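PDB 3O5Y: sensor protein from Bacillus halodurans, which probably acts as a two-component sensor histidine kinase, transferring phosphate from ATP to a protein histidine, and is represented here by its GAF domain. Local coordinates for residues Asp24-Leu29 / Gly110-Gly115; Leu36-Val41 / Leu49-Thr54; Arg69-Arg74 / Leu98-Tyr103. All coordinates share one frame; numbering follows the deposited sequence.

Contact 1: residues Asp24-Leu29 / Gly110-Gly115. With ACT (acetate ion), chain C.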
ATOM      1  N   ASP A  24       9.767  -2.538  -6.113  1.00 43.79           N
ATOM      2  CA  ASP A  24      10.944  -1.996  -5.491  1.00 45.32           C
ATOM      3  C   ASP A  24      10.658  -1.548  -4.065  1.00 45.72           C
ATOM      4  O   ASP A  24      11.548  -1.605  -3.212  1.00 47.69           O
ATOM      5  CB  ASP A  24      11.487  -0.838  -6.331  1.00 47.10           C
ATOM      6  CG  ASP A  24      11.792  -1.257  -7.770  1.00 48.81           C
ATOM      7  OD1 ASP A  24      11.136  -0.725  -8.695  1.00 49.56           O
ATOM      8  OD2 ASP A  24      12.658  -2.140  -7.981  1.00 50.38           O
ATOM      9  N   ARG A  25       9.423  -1.129  -3.789  1.00 44.48           N
ATOM     10  CA  ARG A  25       9.109  -0.541  -2.494  1.00 43.72           C
ATOM     11  C   ARG A  25       7.691  -0.867  -2.133  1.00 42.62           C
ATOM     12  O   ARG A  25       6.821  -0.819  -2.985  1.00 43.25           O
ATOM     13  CB  ARG A  25       9.277   0.970  -2.580  1.00 44.86           C
ATOM     14  CG  ARG A  25       9.458   1.682  -1.258  1.00 45.71           C
ATOM     15  CD  ARG A  25       8.152   2.213  -0.761  1.00 45.85           C
ATOM     16  NE  ARG A  25       8.298   2.982   0.463  1.00 45.57           N
ATOM     17  CZ  ARG A  25       7.323   3.719   0.975  1.00 46.34           C
ATOM     18  NH1 ARG A  25       6.146   3.778   0.349  1.00 45.41           N
ATOM     19  NH2 ARG A  25       7.519   4.391   2.109  1.00 45.58           N
ATOM     20  N   ILE A  26       7.454  -1.217  -0.878  1.00 42.29           N
ATOM     21  CA  ILE A  26       6.100  -1.472  -0.398  1.00 41.87           C
ATOM     22  C   ILE A  26       5.932  -0.763   0.914  1.00 41.64           C
ATOM     23  O   ILE A  26       6.851  -0.730   1.727  1.00 42.51           O
ATOM     24  CB  ILE A  26       5.816  -2.981  -0.148  1.00 42.62           C
ATOM     25  CG1 ILE A  26       5.987  -3.771  -1.427  1.00 44.13           C
ATOM     26  CG2 ILE A  26       4.389  -3.201   0.359  1.00 43.61           C
ATOM     27  CD1 ILE A  26       4.976  -4.875  -1.631  1.00 47.67           C
ATOM     28  N   SER A  27       4.753  -0.207   1.135  1.00 40.81           N
ATOM     29  CA  SER A  27       4.416   0.250   2.465  1.00 40.43           C
ATOM     30  C   SER A  27       3.057  -0.290   2.808  1.00 41.27           C
ATOM     31  O   SER A  27       2.227  -0.523   1.936  1.00 41.08           O
ATOM     32  CB  SER A  27       4.431   1.774   2.573  1.00 39.58           C
ATOM     33  OG  SER A  27       3.394   2.322   1.806  1.00 38.96           O
ATOM     34  N   PHE A  28       2.838  -0.500   4.095  1.00 40.06           N
ATOM     35  CA  PHE A  28       1.556  -0.945   4.547  1.00 41.12           C
ATOM     36  C   PHE A  28       1.035   0.065   5.548  1.00 41.95           C
ATOM     37  O   PHE A  28       1.776   0.544   6.417  1.00 43.87           O
ATOM     38  CB  PHE A  28       1.635  -2.355   5.144  1.00 42.45           C
ATOM     39  CG  PHE A  28       0.448  -2.704   5.966  1.00 45.47           C
ATOM     40  CD1 PHE A  28      -0.782  -2.959   5.358  1.00 46.33           C
ATOM     41  CD2 PHE A  28       0.525  -2.706   7.353  1.00 49.21           C
ATOM     42  CE1 PHE A  28      -1.913  -3.234   6.119  1.00 47.52           C
ATOM     43  CE2 PHE A  28      -0.607  -2.988   8.126  1.00 52.04           C
ATOM     44  CZ  PHE A  28      -1.833  -3.250   7.495  1.00 50.31           C
ATOM     45  N   LEU A  29      -0.240   0.400   5.420  1.00 41.54           N
ATOM     46  CA  LEU A  29      -0.846   1.376   6.297  1.00 42.33           C
ATOM     47  C   LEU A  29      -2.040   0.785   6.995  1.00 44.10           C
ATOM     48  O   LEU A  29      -2.771  -0.017   6.419  1.00 44.17           O
ATOM     49  CB  LEU A  29      -1.216   2.641   5.535  1.00 40.64           C
ATOM     50  CG  LEU A  29      -0.014   3.341   4.893  1.00 39.92           C
ATOM     51  CD1 LEU A  29       0.201   2.861   3.466  1.00 34.74           C
ATOM     52  CD2 LEU A  29      -0.185   4.852   4.927  1.00 40.24           C
ATOM     53  N   GLY A 110      -6.888  -1.340   6.039  1.00 41.35           N
ATOM     54  CA  GLY A 110      -5.671  -0.585   5.749  1.00 40.13           C
ATOM     55  C   GLY A 110      -5.439  -0.408   4.274  1.00 38.85           C
ATOM     56  O   GLY A 110      -6.368  -0.514   3.472  1.00 38.90           O
ATOM     57  N   VAL A 111      -4.195  -0.117   3.914  1.00 38.17           N
ATOM     58  CA  VAL A 111      -3.825   0.110   2.528  1.00 36.69           C
ATOM     59  C   VAL A 111      -2.487  -0.552   2.258  1.00 37.18           C
ATOM     60  O   VAL A 111      -1.595  -0.542   3.120  1.00 37.11           O
ATOM     61  CB  VAL A 111      -3.783   1.633   2.185  1.00 37.00           C
ATOM     62  CG1 VAL A 111      -3.083   1.905   0.834  1.00 34.73           C
ATOM     63  CG2 VAL A 111      -5.188   2.208   2.163  1.00 35.28           C
ATOM     64  N   LEU A 112      -2.369  -1.170   1.079  1.00 37.51           N
ATOM     65  CA  LEU A 112      -1.072  -1.639   0.577  1.00 38.40           C
ATOM     66  C   LEU A 112      -0.647  -0.776  -0.610  1.00 38.33           C
ATOM     67  O   LEU A 112      -1.399  -0.614  -1.578  1.00 38.55           O
ATOM     68  CB  LEU A 112      -1.134  -3.110   0.181  1.00 38.78           C
ATOM     69  CG  LEU A 112       0.193  -3.797  -0.150  1.00 41.84           C
ATOM     70  CD1 LEU A 112       0.984  -3.999   1.129  1.00 45.82           C
ATOM     71  CD2 LEU A 112      -0.043  -5.142  -0.789  1.00 43.69           C
ATOM     72  N   SER A 113       0.561  -0.239  -0.535  1.00 38.21           N
ATOM     73  CA  SER A 113       1.078   0.670  -1.538  1.00 38.66           C
ATOM     74  C   SER A 113       2.306   0.054  -2.186  1.00 38.95           C
ATOM     75  O   SER A 113       3.309  -0.176  -1.504  1.00 39.94           O
ATOM     76  CB  SER A 113       1.471   1.986  -0.864  1.00 39.15           C
ATOM     77  OG  SER A 113       1.823   2.940  -1.832  1.00 41.22           O
ATOM     78  N   ILE A 114       2.244  -0.235  -3.481  1.00 38.28           N
ATOM     79  CA  ILE A 114       3.359  -0.943  -4.119  1.00 38.29           C
ATOM     80  C   ILE A 114       3.959  -0.071  -5.209  1.00 38.55           C
ATOM     81  O   ILE A 114       3.253   0.361  -6.135  1.00 38.11           O
ATOM     82  CB  ILE A 114       2.951  -2.324  -4.688  1.00 38.59           C
ATOM     83  CG1 ILE A 114       2.164  -3.135  -3.652  1.00 38.62           C
ATOM     84  CG2 ILE A 114       4.188  -3.108  -5.150  1.00 38.54           C
ATOM     85  CD1 ILE A 114       1.887  -4.536  -4.073  1.00 38.66           C
ATOM     86  N   GLY A 115       5.252   0.207  -5.061  1.00 38.59           N
ATOM     87  CA  GLY A 115       5.948   1.150  -5.908  1.00 39.48           C
ATOM     88  C   GLY A 115       6.907   0.459  -6.845  1.00 40.07           C
ATOM     89  O   GLY A 115       7.481  -0.592  -6.512  1.00 40.43           O
TER
HETATM   90  C   ACT C   2       4.238   6.253   2.004  1.00 45.04           C
HETATM   91  O   ACT C   2       3.731   7.400   1.795  1.00 45.44           O
HETATM   92  OXT ACT C   2       3.620   5.233   1.572  1.00 44.20           O
HETATM   93  CH3 ACT C   2       5.530   6.144   2.747  1.00 44.59           C
HETATM   94  O   HOH W   1       5.127   2.205  -1.931  1.00 38.95           O

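Contact 2: residues Leu36-Val41 / Leu49-Thr54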
ATOM      1  N   LEU A  36      -5.700   6.646   9.457  1.00 50.68           N
ATOM      2  CA  LEU A  36      -4.823   5.814   8.655  1.00 47.72           C
ATOM      3  C   LEU A  36      -3.389   6.179   8.977  1.00 47.66           C
ATOM      4  O   LEU A  36      -2.997   7.338   8.839  1.00 47.66           O
ATOM      5  CB  LEU A  36      -5.078   6.090   7.176  1.00 45.71           C
ATOM      6  CG  LEU A  36      -4.993   5.006   6.096  1.00 43.71           C
ATOM      7  CD1 LEU A  36      -4.350   5.568   4.810  1.00 39.85           C
ATOM      8  CD2 LEU A  36      -4.335   3.709   6.530  1.00 40.24           C
ATOM      9  N   LYS A  37      -2.599   5.195   9.380  1.00 50.01           N
ATOM     10  CA  LYS A  37      -1.221   5.442   9.762  1.00 48.96           C
ATOM     11  C   LYS A  37      -0.237   4.552   9.007  1.00 48.07           C
ATOM     12  O   LYS A  37      -0.478   3.355   8.852  1.00 48.04           O
ATOM     13  CB  LYS A  37      -1.055   5.225  11.258  1.00 49.64           C
ATOM     14  CG  LYS A  37      -1.579   6.367  12.114  1.00 52.65           C
ATOM     15  CD  LYS A  37      -2.151   5.851  13.439  1.00 57.49           C
ATOM     16  CE  LYS A  37      -2.455   6.976  14.432  1.00 59.88           C
ATOM     17  NZ  LYS A  37      -1.427   7.050  15.503  1.00 61.93           N
ATOM     18  N   LEU A  38       0.868   5.137   8.542  1.00 47.23           N
ATOM     19  CA  LEU A  38       1.978   4.348   8.004  1.00 47.12           C
ATOM     20  C   LEU A  38       2.446   3.384   9.092  1.00 47.78           C
ATOM     21  O   LEU A  38       2.761   3.807  10.208  1.00 48.30           O
ATOM     22  CB  LEU A  38       3.151   5.253   7.639  1.00 46.53           C
ATOM     23  CG  LEU A  38       4.068   4.935   6.452  1.00 47.05           C
ATOM     24  CD1 LEU A  38       5.435   5.587   6.679  1.00 45.82           C
ATOM     25  CD2 LEU A  38       4.214   3.458   6.120  1.00 46.04           C
ATOM     26  N   SER A  39       2.517   2.097   8.793  1.00 47.71           N
ATOM     27  CA  SER A  39       2.947   1.193   9.842  1.00 48.69           C
ATOM     28  C   SER A  39       4.111   0.278   9.493  1.00 48.03           C
ATOM     29  O   SER A  39       4.845  -0.133  10.388  1.00 49.39           O
ATOM     30  CB  SER A  39       1.764   0.399  10.385  1.00 49.87           C
ATOM     31  OG  SER A  39       1.317  -0.519   9.421  1.00 51.99           O
ATOM     32  N   HIS A  40       4.282  -0.036   8.211  1.00 46.68           N
ATOM     33  CA  HIS A  40       5.376  -0.893   7.763  1.00 46.50           C
ATOM     34  C   HIS A  40       5.896  -0.456   6.409  1.00 46.03           C
ATOM     35  O   HIS A  40       5.113  -0.114   5.514  1.00 45.37           O
ATOM     36  CB  HIS A  40       4.922  -2.351   7.680  1.00 46.71           C
ATOM     37  CG  HIS A  40       4.568  -2.944   9.008  1.00 49.35           C
ATOM     38  ND1 HIS A  40       5.444  -3.733   9.727  1.00 50.10           N
ATOM     39  CD2 HIS A  40       3.454  -2.822   9.773  1.00 49.14           C
ATOM     40  CE1 HIS A  40       4.875  -4.087  10.866  1.00 50.63           C
ATOM     41  NE2 HIS A  40       3.669  -3.547  10.919  1.00 50.25           N
ATOM     42  N   VAL A  41       7.218  -0.490   6.258  1.00 46.21           N
ATOM     43  CA  VAL A  41       7.864  -0.153   5.006  1.00 46.16           C
ATOM     44  C   VAL A  41       8.941  -1.188   4.662  1.00 47.19           C
ATOM     45  O   VAL A  41       9.694  -1.620   5.535  1.00 48.34           O
ATOM     46  CB  VAL A  41       8.539   1.232   5.085  1.00 46.65           C
ATOM     47  CG1 VAL A  41       9.248   1.544   3.775  1.00 47.83           C
ATOM     48  CG2 VAL A  41       7.535   2.328   5.425  1.00 45.29           C
ATOM     49  N   LEU A  49       8.153   9.790   5.372  1.00 66.99           N
ATOM     50  CA  LEU A  49       7.291   9.941   6.541  1.00 64.90           C
ATOM     51  C   LEU A  49       7.709   8.966   7.623  1.00 64.72           C
ATOM     52  O   LEU A  49       8.002   7.812   7.344  1.00 64.78           O
ATOM     53  CB  LEU A  49       5.817   9.691   6.185  1.00 63.17           C
ATOM     54  CG  LEU A  49       5.101  10.599   5.181  1.00 62.39           C
ATOM     55  CD1 LEU A  49       3.761  10.026   4.810  1.00 60.16           C
ATOM     56  CD2 LEU A  49       4.924  12.004   5.738  1.00 62.06           C
ATOM     57  N   ASP A  50       7.740   9.435   8.859  1.00 65.03           N
ATOM     58  CA  ASP A  50       8.016   8.573   9.991  1.00 65.97           C
ATOM     59  C   ASP A  50       6.990   7.447  10.041  1.00 64.44           C
ATOM     60  O   ASP A  50       5.840   7.640   9.634  1.00 63.47           O
ATOM     61  CB  ASP A  50       7.915   9.376  11.287  1.00 67.98           C
ATOM     62  CG  ASP A  50       9.106  10.296  11.517  1.00 70.45           C
ATOM     63  OD1 ASP A  50       9.945  10.483  10.605  1.00 69.36           O
ATOM     64  OD2 ASP A  50       9.195  10.834  12.643  1.00 73.63           O
ATOM     65  N   ILE A  51       7.402   6.278  10.537  1.00 51.79           N
ATOM     66  CA  ILE A  51       6.455   5.226  10.892  1.00 50.50           C
ATOM     67  C   ILE A  51       5.528   5.869  11.907  1.00 50.61           C
ATOM     68  O   ILE A  51       5.975   6.637  12.760  1.00 51.35           O
ATOM     69  CB  ILE A  51       7.162   4.007  11.521  1.00 51.64           C
ATOM     70  CG1 ILE A  51       8.147   3.366  10.527  1.00 51.93           C
ATOM     71  CG2 ILE A  51       6.149   2.988  12.098  1.00 50.74           C
ATOM     72  CD1 ILE A  51       7.564   3.054   9.162  1.00 51.17           C
ATOM     73  N   GLY A  52       4.233   5.603  11.779  1.00 49.85           N
ATOM     74  CA  GLY A  52       3.252   6.194  12.670  1.00 49.67           C
ATOM     75  C   GLY A  52       2.605   7.468  12.144  1.00 48.77           C
ATOM     76  O   GLY A  52       1.653   7.954  12.743  1.00 49.22           O
ATOM     77  N   SER A  53       3.104   8.020  11.037  1.00 47.57           N
ATOM     78  CA  SER A  53       2.482   9.225  10.458  1.00 47.05           C
ATOM     79  C   SER A  53       1.012   9.001  10.098  1.00 46.63           C
ATOM     80  O   SER A  53       0.617   7.922   9.639  1.00 46.41           O
ATOM     81  CB  SER A  53       3.233   9.702   9.213  1.00 46.57           C
ATOM     82  OG  SER A  53       4.560  10.075   9.519  1.00 48.25           O
ATOM     83  N   THR A  54       0.208  10.038  10.298  1.00 46.84           N
ATOM     84  CA  THR A  54      -1.195  10.012   9.899  1.00 46.25           C
ATOM     85  C   THR A  54      -1.328  10.551   8.483  1.00 45.06           C
ATOM     86  O   THR A  54      -0.724  11.559   8.135  1.00 45.45           O
ATOM     87  CB  THR A  54      -2.057  10.809  10.887  1.00 47.24           C
ATOM     88  OG1 THR A  54      -2.032  10.142  12.152  1.00 48.51           O
ATOM     89  CG2 THR A  54      -3.513  10.917  10.409  1.00 47.61           C
TER

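Contact 3: residues Arg69-Arg74 / Leu98-Tyr103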
ATOM      1  N   ARG A  69     -13.306   1.788  -2.541  1.00 51.65           N
ATOM      2  CA  ARG A  69     -13.202   0.335  -2.441  1.00 52.28           C
ATOM      3  C   ARG A  69     -12.651  -0.282  -3.727  1.00 52.12           C
ATOM      4  O   ARG A  69     -13.086  -1.349  -4.170  1.00 53.78           O
ATOM      5  CB  ARG A  69     -14.546  -0.287  -2.032  1.00 55.32           C
ATOM      6  CG  ARG A  69     -14.736  -0.354  -0.526  1.00 58.44           C
ATOM      7  CD  ARG A  69     -16.150  -0.780  -0.172  1.00 67.48           C
ATOM      8  NE  ARG A  69     -16.203  -1.546   1.071  1.00 74.10           N
ATOM      9  CZ  ARG A  69     -16.185  -1.017   2.297  1.00 79.02           C
ATOM     10  NH1 ARG A  69     -16.246  -1.821   3.361  1.00 84.26           N
ATOM     11  NH2 ARG A  69     -16.107   0.306   2.468  1.00 78.64           N
ATOM     12  N   GLN A  70     -11.669   0.401  -4.307  1.00 51.11           N
ATOM     13  CA  GLN A  70     -11.106   0.006  -5.591  1.00 52.77           C
ATOM     14  C   GLN A  70      -9.577   0.105  -5.592  1.00 50.97           C
ATOM     15  O   GLN A  70      -8.992   0.950  -4.906  1.00 50.10           O
ATOM     16  CB  GLN A  70     -11.700   0.882  -6.698  1.00 55.93           C
ATOM     17  CG  GLN A  70     -11.756   0.207  -8.053  1.00 63.84           C
ATOM     18  CD  GLN A  70     -12.086   1.177  -9.185  1.00 72.80           C
ATOM     19  OE1 GLN A  70     -11.320   1.316 -10.156  1.00 77.46           O
ATOM     20  NE2 GLN A  70     -13.225   1.864  -9.061  1.00 74.44           N
ATOM     21  N   THR A  71      -8.934  -0.767  -6.355  1.00 55.92           N
ATOM     22  CA  THR A  71      -7.510  -0.669  -6.564  1.00 52.15           C
ATOM     23  C   THR A  71      -7.212   0.484  -7.518  1.00 50.74           C
ATOM     24  O   THR A  71      -7.809   0.591  -8.591  1.00 51.41           O
ATOM     25  CB  THR A  71      -6.945  -1.987  -7.110  1.00 52.12           C
ATOM     26  OG1 THR A  71      -7.050  -2.991  -6.100  1.00 52.50           O
ATOM     27  CG2 THR A  71      -5.494  -1.841  -7.496  1.00 49.19           C
ATOM     28  N   ILE A  72      -6.289   1.350  -7.119  1.00 48.31           N
ATOM     29  CA  ILE A  72      -5.946   2.497  -7.940  1.00 46.74           C
ATOM     30  C   ILE A  72      -4.506   2.421  -8.414  1.00 44.86           C
ATOM     31  O   ILE A  72      -3.603   2.162  -7.635  1.00 43.81           O
ATOM     32  CB  ILE A  72      -6.166   3.821  -7.201  1.00 46.85           C
ATOM     33  CG1 ILE A  72      -7.660   4.007  -6.912  1.00 49.37           C
ATOM     34  CG2 ILE A  72      -5.613   4.985  -8.035  1.00 46.19           C
ATOM     35  CD1 ILE A  72      -8.010   5.262  -6.121  1.00 51.79           C
ATOM     36  N   PHE A  73      -4.309   2.649  -9.704  1.00 44.69           N
ATOM     37  CA  PHE A  73      -2.984   2.788 -10.236  1.00 43.77           C
ATOM     38  C   PHE A  73      -2.693   4.233 -10.644  1.00 44.00           C
ATOM     39  O   PHE A  73      -3.495   4.870 -11.309  1.00 43.72           O
ATOM     40  CB  PHE A  73      -2.790   1.881 -11.439  1.00 43.85           C
ATOM     41  CG  PHE A  73      -1.498   2.115 -12.139  1.00 43.47           C
ATOM     42  CD1 PHE A  73      -0.318   1.578 -11.631  1.00 42.85           C
ATOM     43  CD2 PHE A  73      -1.444   2.924 -13.284  1.00 43.30           C
ATOM     44  CE1 PHE A  73       0.897   1.801 -12.274  1.00 44.23           C
ATOM     45  CE2 PHE A  73      -0.244   3.158 -13.934  1.00 41.22           C
ATOM     46  CZ  PHE A  73       0.933   2.598 -13.437  1.00 43.50           C
ATOM     47  N   ARG A  74      -1.513   4.722 -10.276  1.00 44.01           N
ATOM     48  CA  ARG A  74      -1.121   6.060 -10.665  1.00 45.22           C
ATOM     49  C   ARG A  74       0.329   6.133 -11.074  1.00 45.38           C
ATOM     50  O   ARG A  74       1.222   5.707 -10.351  1.00 44.72           O
ATOM     51  CB  ARG A  74      -1.413   7.066  -9.545  1.00 45.15           C
ATOM     52  CG  ARG A  74      -2.062   8.332 -10.051  1.00 49.56           C
ATOM     53  CD  ARG A  74      -3.610   8.246 -10.155  1.00 52.49           C
ATOM     54  NE  ARG A  74      -4.170   9.359  -9.399  1.00 57.20           N
ATOM     55  CZ  ARG A  74      -5.419   9.438  -8.953  1.00 61.40           C
ATOM     56  NH1 ARG A  74      -5.791  10.501  -8.241  1.00 64.05           N
ATOM     57  NH2 ARG A  74      -6.296   8.469  -9.212  1.00 62.99           N
ATOM     58  N   LEU A  98       0.912   1.445  -7.105  1.00 38.14           N
ATOM     59  CA  LEU A  98      -0.304   0.639  -7.074  1.00 36.84           C
ATOM     60  C   LEU A  98      -0.799   0.615  -5.625  1.00 35.42           C
ATOM     61  O   LEU A  98      -0.058   0.283  -4.715  1.00 35.73           O
ATOM     62  CB  LEU A  98      -0.019  -0.781  -7.556  1.00 37.46           C
ATOM     63  CG  LEU A  98      -1.219  -1.727  -7.571  1.00 38.59           C
ATOM     64  CD1 LEU A  98      -2.239  -1.236  -8.605  1.00 38.90           C
ATOM     65  CD2 LEU A  98      -0.810  -3.168  -7.841  1.00 37.13           C
ATOM     66  N   VAL A  99      -2.044   1.008  -5.424  1.00 34.21           N
ATOM     67  CA  VAL A  99      -2.603   1.228  -4.114  1.00 33.19           C
ATOM     68  C   VAL A  99      -3.778   0.253  -3.961  1.00 33.56           C
ATOM     69  O   VAL A  99      -4.806   0.361  -4.627  1.00 33.94           O
ATOM     70  CB  VAL A  99      -3.057   2.722  -3.951  1.00 33.48           C
ATOM     71  CG1 VAL A  99      -3.546   2.978  -2.545  1.00 33.47           C
ATOM     72  CG2 VAL A  99      -1.918   3.686  -4.287  1.00 29.63           C
ATOM     73  N   ILE A 100      -3.596  -0.740  -3.112  1.00 33.72           N
ATOM     74  CA  ILE A 100      -4.626  -1.709  -2.868  1.00 33.80           C
ATOM     75  C   ILE A 100      -5.223  -1.459  -1.498  1.00 33.99           C
ATOM     76  O   ILE A 100      -4.521  -1.619  -0.507  1.00 34.32           O
ATOM     77  CB  ILE A 100      -4.035  -3.144  -2.880  1.00 34.31           C
ATOM     78  CG1 ILE A 100      -3.331  -3.400  -4.216  1.00 33.63           C
ATOM     79  CG2 ILE A 100      -5.157  -4.185  -2.574  1.00 33.21           C
ATOM     80  CD1 ILE A 100      -2.749  -4.808  -4.371  1.00 33.10           C
ATOM     81  N   PRO A 101      -6.509  -1.076  -1.439  1.00 34.02           N
ATOM     82  CA  PRO A 101      -7.172  -0.928  -0.143  1.00 34.80           C
ATOM     83  C   PRO A 101      -7.390  -2.313   0.465  1.00 35.94           C
ATOM     84  O   PRO A 101      -7.798  -3.237  -0.225  1.00 35.90           O
ATOM     85  CB  PRO A 101      -8.512  -0.289  -0.498  1.00 34.43           C
ATOM     86  CG  PRO A 101      -8.815  -0.804  -1.896  1.00 33.57           C
ATOM     87  CD  PRO A 101      -7.458  -0.987  -2.571  1.00 33.99           C
ATOM     88  N   ILE A 102      -7.088  -2.465   1.745  1.00 40.20           N
ATOM     89  CA  ILE A 102      -7.254  -3.758   2.392  1.00 40.05           C
ATOM     90  C   ILE A 102      -8.547  -3.749   3.184  1.00 40.75           C
ATOM     91  O   ILE A 102      -8.688  -2.984   4.129  1.00 41.85           O
ATOM     92  CB  ILE A 102      -6.088  -4.050   3.310  1.00 39.36           C
ATOM     93  CG1 ILE A 102      -4.788  -3.995   2.507  1.00 40.08           C
ATOM     94  CG2 ILE A 102      -6.249  -5.415   3.927  1.00 38.86           C
ATOM     95  CD1 ILE A 102      -3.631  -3.581   3.369  1.00 42.04           C
ATOM     96  N   TYR A 103      -9.511  -4.558   2.774  1.00 41.69           N
ATOM     97  CA  TYR A 103     -10.733  -4.697   3.566  1.00 43.12           C
ATOM     98  C   TYR A 103     -11.232  -6.109   3.768  1.00 42.88           C
ATOM     99  O   TYR A 103     -11.049  -6.971   2.921  1.00 42.59           O
ATOM    100  CB  TYR A 103     -11.861  -3.749   3.117  1.00 44.60           C
ATOM    101  CG  TYR A 103     -12.350  -3.835   1.692  1.00 46.18           C
ATOM    102  CD1 TYR A 103     -13.686  -4.161   1.417  1.00 49.91           C
ATOM    103  CD2 TYR A 103     -11.521  -3.509   0.618  1.00 47.23           C
ATOM    104  CE1 TYR A 103     -14.181  -4.204   0.078  1.00 51.60           C
ATOM    105  CE2 TYR A 103     -11.995  -3.558  -0.718  1.00 50.33           C
ATOM    106  CZ  TYR A 103     -13.322  -3.907  -0.976  1.00 51.87           C
ATOM    107  OH  TYR A 103     -13.783  -3.952  -2.278  1.00 54.91           O
TER

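Contact 1: residues Asp24-Leu29 / Gly110-Gly115
Ile26 and Phe28 face Ile114 and Leu112 as non-hydrogen-bonded pairs, and Ser27 and Leu29 face Ser113 and Val111 as hydrogen-bonded ones, in two inner strands of the GAF-domain sheet that run antiparallel at 172°, their segment axes 4.7 Å apart. A classic beta bulge opens the pairing: Asp24 and Arg25 both face Gly115, whose O takes a bond from Asp24 N at 3.0 Å and only a weak one from Arg25 N. On the face of Ile26, its CG2 packs on Leu112 CD1 (3.6 Å), while its CD1 meets CG1 of Ile114, which points the same way alongside. The other face is more polar. Arg25 NH1 donates to OXT of an acetate, probably from the crystallisation liquor, at 3.2 Å, and also to a water that donates to Ser113 O; NH2 binds Ser46 O. An alanine here would probably leave this water and the acetate without their common donor, and Ser46 O without its guanidinium mate. Tyr62 OH holds both the acetate and Ser113 OG. Ser27 OG, set between its backbone N and carbonyl carbon (chi1 67°), donates to acetate OXT at 2.9 Å and lies 3.3 Å from Ser113 CB.

Contact 2: residues Leu36-Val41 / Leu49-Thr54
Leu38 fastens the 36-41 strand to the turn of 49-54 through both its backbone and its side chain. Its N donates to Ser53 O at 3.0 Å, and its O accepts from Gly52 N at 2.8 Å. Between these two bonds the side chain leaves toward the turn. CB passes 4.1 Å from Asp50 O; beyond CG the branches part. CD1 comes up against the turn backbone, 3.5 Å from Leu49 O and a similar distance from Asp50 O, and touches Leu49 CB and the tip of Ile51, while CD2 heads back over the strands to CB of Ser27. A chi2 of -51° in Ile51 carries its CD1 to Val41 CG2 as well, at 3.8 Å, the two side chains crossing obliquely. On the far side of Leu38 from Val41, Lys37 and Thr54 form an antiparallel non-hydrogen-bonded pair, with Thr54 OG1 3.8 Å from Lys37 CG. Asp50 O is gripped twice, by Ser53 N and by Ser53 OG at 2.8 Å, which would help to hold the turn closed. Gly52, with phi 95°, sits where a CB would jam against the preceding carbonyl oxygen, the glycine-bearing third position of a type II beta turn running from Asp50 to Ser53.

Contact 3: residues Arg69-Arg74 / Leu98-Tyr103
Val99 N donates to Ile72 O at 2.9 Å, and Ile72 N returns a bond to Val99 O at 3.1 Å. This hydrogen-bonded antiparallel pair attaches strand 72-75, outermost in the sheet of the GAF domain, to strand 96-103. Val99 O has a second neighbour in Thr71 CA, a C-H...O contact. On the face carrying Ile72 and Val99 both side chains pack against helix 61-68, where Leu61 touches each of them. Leu98, on the other face, lies under helix 124-142 through Leu127. Its CD1 meets Thr71 CG2 at 3.5 Å and also rests against Phe73 CB. The side chains of Thr71 and Ile100 lie side by side, pointing the same way, with Thr71 OG1 near CG1 and CG2 of Ile100.

Beyond Thr71 the pairing changes character, because Pro101 has no N-H to offer. Its ring instead presents CD to Gln70 O at 3.4 Å, with CG close beside it. The last link is between Arg69 and Tyr103. Arg69, the first residue to leave the helical conformation after helix 61-68, lays its aliphatic part across Tyr103. CG stands over one face of the ring, 4.1 Å from the centroid and 21° off the normal, displaced toward the rim. NE continues on the same side of the ring, beyond its CD1-CE1 rim, and comes within 3.5 Å of CE1. The guanidinium and ring planes are turned 71° apart, which rules out a flat stack. Tyr103 brings its ring there with CG between the backbone N and the carbonyl carbon (chi1 58°).

The chemistry thus shifts along the contact, from paired amides at Ile72 and Val99 to carbon packing at Pro101 and a CH-pi contact at Tyr103, which suggests that carbon packing contributes more than amide pairing at the end next to helix 61-68.

In the fold
The three contacts cross one antiparallel sheet, with contact 1 in the middle. Contact 2 lies on one side of it, centres 11 Å apart, and is tied in by Phe28 N to His40 O (2.7 Å). Contact 3 lies on the other, centres 10 Å apart, and joins through Ile114 N to Leu98 O (2.7 Å). Contacts 2 and 3 do not touch: their centres are about 17 Å apart and their nearest atoms about 8 Å. The acetate bound at contact 1 also lies about 4 Å from the side chain of Leu38 in contact 2. Its site, between the sheet and Tyr62 of helix 61-68, is consistent with the ligand pocket of GAF domains, although no natural ligand is bound.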